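Local coordinates for protein thermostable carboxypeptidase 1 (Pyrococcus furiosus, PDB 1K9X) that removes amino acids one at a time from the C-terminus of peptides with broad specificity, working as a cobalt-dependent homodimeric metallocarboxypeptidase, at residues Y359-L364 with R393-R398; L364-L369 with E385-E390. All blocks are in the same frame, centred on the assembly; numbering follows the deposited sequence.

Interaction 1 of 2, residues Y359-L364 with R393-R398; sequences YNFHIL and RLLGIR
F361 and H362 meet L394 and L395 where two consecutive helices of a helical hairpin come together: the N-terminal part of helix 359-375 lies against the C-terminal end of helix 383-395. All five touching side chains are buried and the join is largely apolar, with H362 contributing a ring face rather than a polar bond, which suits two leucines pressed against aromatic rings. The backbones are nearest at F361 and L394, whose CA atoms are 6.5 Å apart. F361 points its CB at the partner helix, and with CG anti to the carbonyl carbon (chi1 -75°) its ring lies obliquely to both leucines. One half of the ring goes to each: F361 CD1 is 3.8 Å from L395 CD2, and F361 CD2 is 4.1 Å from L394 CD2. Branched leucines suit this place because their two methyls can serve different neighbours. L395 does just that, its CD2 lying against F361 while CD1 moves over one face of the H362 imidazole, offset toward the rim. In this CH-pi contact L395 CD1 lies 3.9 Å from the centroid of the H362 ring, 26° off its normal, and 3.6 Å from H362 NE2. The CB of H362 heads away from the partner helix, yet the ring, with CG beside the backbone N, reaches this methyl. L364 sets its CD2 in the plane of the F361 ring, at the edge, and crosses L394 at about a right angle, L364 CD2 lying 4.1 Å from L394 CD1. After L395, G396 leaves the helix with positive phi, easily adopted by a residue without a side chain. Around this contact, helix 169-193 supplies F176 and E180 against L364, and P347 packs on L395. L394 CD1 also rests 3.8 Å from the backbone oxygen F361 O.

Interaction 2 of 2, residues L364-L369 with E385-E390; sequences LLRFKL and EMWNDE
W387 is wedged among L365, R366 and L369 in the closely packed part of this antiparallel helix pair, whose short axes approach to 9.8 Å with 143° between their directions. W387 CG lies opposite the backbone N (chi1 -178°), which carries the indole to the other helix, a place suited to a broad flat group. L365 CD1 sits almost centrally over one face of the W387 six-membered ring, 3.8 Å from the centroid, a CH-pi contact. L369 CD1 comes in obliquely, 3.7 Å from W387 CE3. The indole edge points at the face of the R366 guanidinium, planes 66° apart, with R366 NH2 3.4 Å from W387 CZ2; R366 NH1 makes a salt bridge with D409. L365 CB and E390 CB also touch closely, at 3.6 Å.

The margin is looser: K368, M386 and E390 are partly exposed, and long chains suit it because their stems can pack while their ends reach solvent or charged partners. K368 CD lies 3.4 Å from E390 OE1, while the ammonium stays apart and R393 pairs with the carboxylate. M386 gives its CB to L369 CD2. Beyond the pair, W387 meets W412 of helix 411-414, and F367 lies nearly parallel to F176 of helix 169-193.

Overall arrangement
Interactions 1 and 2 lie along one antiparallel helix pair, with centres about 8 Å apart. Both join helix 359-375 to helix 383-395; L364 belongs to both, but touches the partner segment only in interaction 1. Along the chain the order is 359-364, 364-369, 385-390, 393-398, so interaction 2 is nested within the loop closed by interaction 1 and lies nearer the turn of the hairpin. Salt bridges tie them further: R398 reaches back to E385 and D389 on the helix it has just left. Both lie away from the metal-binding and catalytic residues, the other subunit does not touch these segments, and so they belong to the helical framework of the M32 fold.

Interaction 1 of 2, residues Y359-L364 with R393-R398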
# COMPACT_ATOMS: atom_id res chain seq x y z
N TYR A 359 29.58 3.12 -20.09
CA TYR A 359 28.89 3.55 -18.88
C TYR A 359 29.72 4.19 -17.77
O TYR A 359 29.46 5.33 -17.37
CB TYR A 359 28.10 2.39 -18.25
CG TYR A 359 27.23 2.84 -17.09
CD1 TYR A 359 25.94 3.32 -17.31
CD2 TYR A 359 27.74 2.90 -15.80
CE1 TYR A 359 25.17 3.85 -16.26
CE2 TYR A 359 27.00 3.43 -14.75
CZ TYR A 359 25.71 3.91 -14.99
OH TYR A 359 24.99 4.45 -13.96
N ASN A 360 30.70 3.44 -17.26
CA ASN A 360 31.54 3.91 -16.17
C ASN A 360 32.27 5.24 -16.42
O ASN A 360 32.69 5.93 -15.49
CB ASN A 360 32.54 2.81 -15.79
CG ASN A 360 31.86 1.60 -15.15
OD1 ASN A 360 31.06 1.76 -14.23
ND2 ASN A 360 32.16 0.40 -15.63
N PHE A 361 32.40 5.62 -17.69
CA PHE A 361 33.06 6.86 -18.00
C PHE A 361 32.17 8.05 -17.64
O PHE A 361 32.67 9.10 -17.23
CB PHE A 361 33.46 6.86 -19.47
CG PHE A 361 34.64 5.99 -19.75
CD1 PHE A 361 34.58 4.97 -20.68
CD2 PHE A 361 35.82 6.17 -19.02
CE1 PHE A 361 35.68 4.13 -20.89
CE2 PHE A 361 36.92 5.34 -19.22
CZ PHE A 361 36.86 4.31 -20.16
N HIS A 362 30.85 7.88 -17.75
CA HIS A 362 29.92 8.95 -17.38
C HIS A 362 30.04 9.19 -15.88
O HIS A 362 30.02 10.33 -15.42
CB HIS A 362 28.46 8.54 -17.70
CG HIS A 362 28.18 8.41 -19.17
ND1 HIS A 362 27.66 9.44 -19.92
CD2 HIS A 362 28.36 7.37 -20.02
CE1 HIS A 362 27.54 9.04 -21.18
NE2 HIS A 362 27.96 7.79 -21.26
N ILE A 363 30.17 8.11 -15.12
CA ILE A 363 30.29 8.19 -13.66
C ILE A 363 31.63 8.81 -13.26
O ILE A 363 31.71 9.60 -12.32
CB ILE A 363 30.18 6.79 -13.01
CG1 ILE A 363 28.85 6.14 -13.39
CG2 ILE A 363 30.28 6.91 -11.50
CD1 ILE A 363 27.62 6.81 -12.77
N LEU A 364 32.68 8.41 -13.98
CA LEU A 364 34.04 8.89 -13.75
C LEU A 364 34.10 10.42 -13.81
O LEU A 364 34.65 11.07 -12.92
CB LEU A 364 34.98 8.27 -14.80
CG LEU A 364 36.43 8.74 -14.93
CD1 LEU A 364 37.10 8.72 -13.58
CD2 LEU A 364 37.18 7.84 -15.90
N ARG A 393 37.14 13.93 -23.77
CA ARG A 393 38.36 13.20 -23.46
C ARG A 393 38.11 11.70 -23.38
O ARG A 393 38.82 10.90 -24.00
CB ARG A 393 38.93 13.67 -22.12
CG ARG A 393 40.16 12.91 -21.65
CD ARG A 393 40.79 13.63 -20.48
NE ARG A 393 40.12 13.36 -19.22
CZ ARG A 393 40.46 12.37 -18.40
NH1 ARG A 393 41.47 11.57 -18.71
NH2 ARG A 393 39.79 12.19 -17.27
N LEU A 394 37.08 11.33 -22.63
CA LEU A 394 36.77 9.92 -22.41
C LEU A 394 35.99 9.22 -23.52
O LEU A 394 36.38 8.15 -23.97
CB LEU A 394 36.03 9.77 -21.08
CG LEU A 394 36.79 10.41 -19.90
CD1 LEU A 394 35.89 10.50 -18.67
CD2 LEU A 394 38.05 9.59 -19.61
N LEU A 395 34.92 9.85 -24.00
CA LEU A 395 34.08 9.24 -25.02
C LEU A 395 34.20 9.77 -26.45
O LEU A 395 33.53 9.26 -27.35
CB LEU A 395 32.63 9.32 -24.55
CG LEU A 395 32.50 8.66 -23.18
CD1 LEU A 395 31.10 8.89 -22.60
CD2 LEU A 395 32.83 7.17 -23.31
N GLY A 396 35.02 10.79 -26.65
CA GLY A 396 35.20 11.34 -27.99
C GLY A 396 34.05 12.16 -28.54
O GLY A 396 34.01 12.44 -29.74
N ILE A 397 33.09 12.53 -27.69
CA ILE A 397 31.97 13.35 -28.13
C ILE A 397 31.80 14.53 -27.18
O ILE A 397 32.18 14.46 -26.01
CB ILE A 397 30.66 12.54 -28.21
CG1 ILE A 397 30.27 12.03 -26.82
CG2 ILE A 397 30.84 11.36 -29.16
CD1 ILE A 397 29.00 11.20 -26.81
N ARG A 398 31.23 15.63 -27.67
CA ARG A 398 31.05 16.81 -26.84
C ARG A 398 29.60 17.31 -26.88
O ARG A 398 29.07 17.62 -27.95
CB ARG A 398 32.00 17.93 -27.28
CG ARG A 398 32.15 19.06 -26.27
CD ARG A 398 32.99 20.23 -26.82
NE ARG A 398 33.21 21.25 -25.79
CZ ARG A 398 34.13 21.16 -24.83
NH1 ARG A 398 34.93 20.10 -24.76
NH2 ARG A 398 34.22 22.12 -23.91

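Interaction 2 of 2, residues L364-L369 with E385-E390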
# COMPACT_ATOMS: atom_id res chain seq x y z
N LEU A 364 32.68 8.41 -13.98
CA LEU A 364 34.04 8.89 -13.75
C LEU A 364 34.10 10.42 -13.81
O LEU A 364 34.65 11.07 -12.92
CB LEU A 364 34.98 8.27 -14.80
CG LEU A 364 36.43 8.74 -14.93
CD1 LEU A 364 37.10 8.72 -13.58
CD2 LEU A 364 37.18 7.84 -15.90
N LEU A 365 33.50 11.00 -14.85
CA LEU A 365 33.53 12.44 -14.99
C LEU A 365 32.77 13.12 -13.85
O LEU A 365 33.18 14.19 -13.39
CB LEU A 365 32.98 12.85 -16.35
CG LEU A 365 31.47 12.91 -16.52
CD1 LEU A 365 30.95 14.25 -16.04
CD2 LEU A 365 31.15 12.69 -17.97
N ARG A 366 31.67 12.53 -13.41
CA ARG A 366 30.92 13.11 -12.29
C ARG A 366 31.78 13.01 -11.02
O ARG A 366 31.76 13.88 -10.16
CB ARG A 366 29.58 12.39 -12.09
CG ARG A 366 28.54 12.68 -13.18
CD ARG A 366 28.13 11.39 -13.87
NE ARG A 366 27.46 11.61 -15.16
CZ ARG A 366 26.20 12.01 -15.28
NH1 ARG A 366 25.47 12.23 -14.20
NH2 ARG A 366 25.67 12.16 -16.48
N PHE A 367 32.54 11.92 -10.92
CA PHE A 367 33.41 11.74 -9.77
C PHE A 367 34.45 12.85 -9.78
O PHE A 367 34.68 13.49 -8.76
CB PHE A 367 34.11 10.37 -9.83
CG PHE A 367 35.36 10.30 -9.00
CD1 PHE A 367 35.35 10.65 -7.65
CD2 PHE A 367 36.57 9.90 -9.57
CE1 PHE A 367 36.52 10.61 -6.89
CE2 PHE A 367 37.75 9.85 -8.81
CZ PHE A 367 37.72 10.21 -7.47
N LYS A 368 35.07 13.09 -10.93
CA LYS A 368 36.09 14.13 -11.03
C LYS A 368 35.55 15.51 -10.69
O LYS A 368 36.13 16.22 -9.87
CB LYS A 368 36.74 14.15 -12.42
CG LYS A 368 37.73 13.02 -12.64
CD LYS A 368 38.65 13.30 -13.84
CE LYS A 368 39.67 12.16 -14.04
NZ LYS A 368 40.57 11.93 -12.86
N LEU A 369 34.43 15.89 -11.30
CA LEU A 369 33.85 17.21 -11.02
C LEU A 369 33.36 17.33 -9.57
O LEU A 369 33.53 18.39 -8.95
CB LEU A 369 32.70 17.54 -11.98
CG LEU A 369 33.05 17.60 -13.47
CD1 LEU A 369 31.89 18.22 -14.25
CD2 LEU A 369 34.31 18.43 -13.66
N GLU A 385 31.65 23.50 -18.98
CA GLU A 385 32.78 23.27 -19.87
C GLU A 385 33.73 22.20 -19.35
O GLU A 385 34.34 21.48 -20.15
CB GLU A 385 33.54 24.58 -20.14
CG GLU A 385 32.94 25.43 -21.26
CD GLU A 385 32.84 24.68 -22.57
OE1 GLU A 385 31.79 24.03 -22.81
OE2 GLU A 385 33.81 24.71 -23.36
N MET A 386 33.90 22.11 -18.04
CA MET A 386 34.75 21.05 -17.50
C MET A 386 34.03 19.75 -17.86
O MET A 386 34.64 18.79 -18.35
CB MET A 386 34.89 21.17 -15.97
CG MET A 386 35.72 22.37 -15.50
SD MET A 386 35.92 22.48 -13.70
CE MET A 386 34.68 23.60 -13.30
N TRP A 387 32.72 19.73 -17.64
CA TRP A 387 31.90 18.57 -17.94
C TRP A 387 32.08 18.09 -19.37
O TRP A 387 32.32 16.91 -19.62
CB TRP A 387 30.42 18.90 -17.68
CG TRP A 387 29.47 17.76 -17.89
CD1 TRP A 387 29.20 17.12 -19.07
CD2 TRP A 387 28.66 17.13 -16.90
NE1 TRP A 387 28.27 16.14 -18.88
CE2 TRP A 387 27.92 16.12 -17.55
CE3 TRP A 387 28.48 17.32 -15.52
CZ2 TRP A 387 27.01 15.29 -16.87
CZ3 TRP A 387 27.58 16.50 -14.84
CH2 TRP A 387 26.86 15.50 -15.52
N ASN A 388 32.00 19.01 -20.33
CA ASN A 388 32.13 18.63 -21.72
C ASN A 388 33.53 18.15 -22.13
O ASN A 388 33.65 17.28 -22.99
CB ASN A 388 31.66 19.78 -22.62
CG ASN A 388 30.22 20.18 -22.33
OD1 ASN A 388 29.44 19.39 -21.81
ND2 ASN A 388 29.87 21.41 -22.67
N ASP A 389 34.58 18.72 -21.54
CA ASP A 389 35.94 18.29 -21.86
C ASP A 389 36.10 16.81 -21.46
O ASP A 389 36.59 16.01 -22.25
CB ASP A 389 36.99 19.12 -21.10
CG ASP A 389 37.08 20.55 -21.60
OD1 ASP A 389 36.89 20.79 -22.82
OD2 ASP A 389 37.37 21.45 -20.78
N GLU A 390 35.67 16.47 -20.25
CA GLU A 390 35.76 15.09 -19.77
C GLU A 390 35.06 14.19 -20.77
O GLU A 390 35.60 13.19 -21.21
CB GLU A 390 35.11 14.95 -18.39
CG GLU A 390 35.95 15.51 -17.26
CD GLU A 390 37.36 14.95 -17.26
OE1 GLU A 390 37.53 13.73 -17.00
OE2 GLU A 390 38.30 15.72 -17.53